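Side-chain contact in anthrone oxidase-like protein (Streptomyces ambofaciens, PDB 5F9P), which probably acts as an oxygenase that cleaves a C-C bond, opening ring B oxidatively in atypical angucycline biosynthesis: residues A185-A188 with Y189-Q192. Sequence-based numbering, arbitrary orientation.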
loop_
_atom_site.group_PDB
_atom_site.type_symbol
_atom_site.label_atom_id
_atom_site.label_comp_id
_atom_site.label_asym_id
_atom_site.label_seq_id
_atom_site.Cartn_x
_atom_site.Cartn_y
_atom_site.Cartn_z
ATOM N N ALA A 185 11.088 9.525 -13.189
ATOM C CA ALA A 185 10.238 10.643 -12.803
ATOM C C ALA A 185 10.113 10.758 -11.274
ATOM O O ALA A 185 10.127 11.862 -10.715
ATOM C CB ALA A 185 8.860 10.500 -13.442
ATOM N N TRP A 186 9.976 9.622 -10.594
ATOM C CA TRP A 186 9.872 9.645 -9.135
ATOM C C TRP A 186 11.141 10.197 -8.486
ATOM O O TRP A 186 11.080 11.078 -7.626
ATOM C CB TRP A 186 9.541 8.251 -8.573
ATOM C CG TRP A 186 9.988 8.046 -7.133
ATOM C CD1 TRP A 186 10.935 7.171 -6.685
ATOM C CD2 TRP A 186 9.510 8.750 -5.969
ATOM N NE1 TRP A 186 11.068 7.274 -5.314
ATOM C CE2 TRP A 186 10.210 8.239 -4.853
ATOM C CE3 TRP A 186 8.562 9.759 -5.763
ATOM C CZ2 TRP A 186 9.990 8.702 -3.551
ATOM C CZ3 TRP A 186 8.347 10.223 -4.457
ATOM C CH2 TRP A 186 9.062 9.693 -3.378
ATOM N N GLU A 187 12.292 9.673 -8.889
ATOM C CA GLU A 187 13.537 10.035 -8.222
ATOM C C GLU A 187 13.916 11.488 -8.514
ATOM O O GLU A 187 14.511 12.158 -7.672
ATOM C CB GLU A 187 14.654 9.055 -8.589
ATOM C CG GLU A 187 14.318 7.628 -8.182
ATOM C CD GLU A 187 15.427 6.654 -8.488
ATOM O OE1 GLU A 187 16.211 6.921 -9.416
ATOM O OE2 GLU A 187 15.517 5.620 -7.796
ATOM N N ALA A 188 13.548 11.976 -9.697
ATOM C CA ALA A 188 13.730 13.392 -10.005
ATOM C C ALA A 188 12.986 14.259 -8.997
ATOM O O ALA A 188 13.541 15.220 -8.472
ATOM C CB ALA A 188 13.280 13.707 -11.429
ATOM N N TYR A 189 11.729 13.921 -8.726
ATOM C CA TYR A 189 10.959 14.621 -7.701
ATOM C C TYR A 189 11.534 14.403 -6.305
ATOM O O TYR A 189 11.811 15.361 -5.583
ATOM C CB TYR A 189 9.480 14.201 -7.725
ATOM C CG TYR A 189 8.699 14.744 -6.543
ATOM C CD1 TYR A 189 8.321 16.082 -6.491
ATOM C CD2 TYR A 189 8.355 13.923 -5.470
ATOM C CE1 TYR A 189 7.605 16.590 -5.405
ATOM C CE2 TYR A 189 7.652 14.425 -4.381
ATOM C CZ TYR A 189 7.286 15.757 -4.351
ATOM O OH TYR A 189 6.586 16.244 -3.266
ATOM N N ARG A 190 11.708 13.141 -5.928
ATOM C CA ARG A 190 12.215 12.795 -4.609
ATOM C C ARG A 190 13.442 13.636 -4.256
ATOM O O ARG A 190 13.561 14.143 -3.137
ATOM C CB ARG A 190 12.583 11.313 -4.558
ATOM C CG ARG A 190 13.091 10.824 -3.212
ATOM C CD ARG A 190 13.731 9.439 -3.335
ATOM N NE ARG A 190 14.953 9.478 -4.138
ATOM C CZ ARG A 190 15.595 8.401 -4.592
ATOM N NH1 ARG A 190 15.129 7.177 -4.338
ATOM N NH2 ARG A 190 16.699 8.546 -5.318
ATOM N N ASP A 191 14.333 13.795 -5.231
ATOM C CA ASP A 191 15.659 14.350 -4.983
ATOM C C ASP A 191 15.774 15.846 -5.264
ATOM O O ASP A 191 16.885 16.376 -5.289
ATOM C CB ASP A 191 16.732 13.570 -5.777
ATOM C CG ASP A 191 16.889 12.128 -5.293
ATOM O OD1 ASP A 191 16.604 11.870 -4.104
ATOM O OD2 ASP A 191 17.283 11.247 -6.094
ATOM N N GLN A 192 14.652 16.532 -5.482
ATOM C CA GLN A 192 14.704 17.970 -5.701
ATOM C C GLN A 192 15.504 18.616 -4.577
ATOM O O GLN A 192 15.340 18.253 -3.413
ATOM C CB GLN A 192 13.304 18.582 -5.712
ATOM C CG GLN A 192 12.494 18.296 -6.958
ATOM C CD GLN A 192 11.086 18.853 -6.875
ATOM O OE1 GLN A 192 10.541 19.054 -5.784
ATOM N NE2 GLN A 192 10.481 19.099 -8.034
HETATM O O HOH W 1 12.759 5.865 -3.349
HETATM O O HOH W 2 16.510 4.522 -5.513
#
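Arg190 lays its aliphatic chain across the indole of Trp186, one turn earlier in the short surface helix 183-190, which follows a strand of the eight-stranded barrel, of the dimeric alpha/beta-barrel type but closed within one chain. Arg190 CB sits over the Trp186 six-membered ring, 3.9 Å from its centroid, a CH-pi contact, while CG lies beside CZ2 and CD moves on towards CE2 and NE1 on the pyrrole side. With CG anti to the backbone N (chi1 -178°) and a bend at chi3, the guanidinium is carried past the indole, its plane 75° from the ring, and over Glu187. There Glu187 CG packs against one guanidinium face. The pairing of Glu187 OE2 with Arg190 NH1 is long, 3.8 Å, and purely electrostatic, since the oxygen lies well out of the guanidinium plane; the stronger salt bridge of OE2 is with Lys183. Asp191, just past the helix end, is gripped side-on: Arg190 NE reaches Asp191 OD1, and Arg190 NH2 meets Asp191 OD2 on its syn side at 2.9 Å. At the benzo end of the indole, Trp186 CZ3 comes to the edge of the Tyr189 ring, 3.8 Å from CD2. One water in the indole plane accepts from Trp186 NE1 at 3.0 Å and from Arg190 NH1 at 2.9 Å.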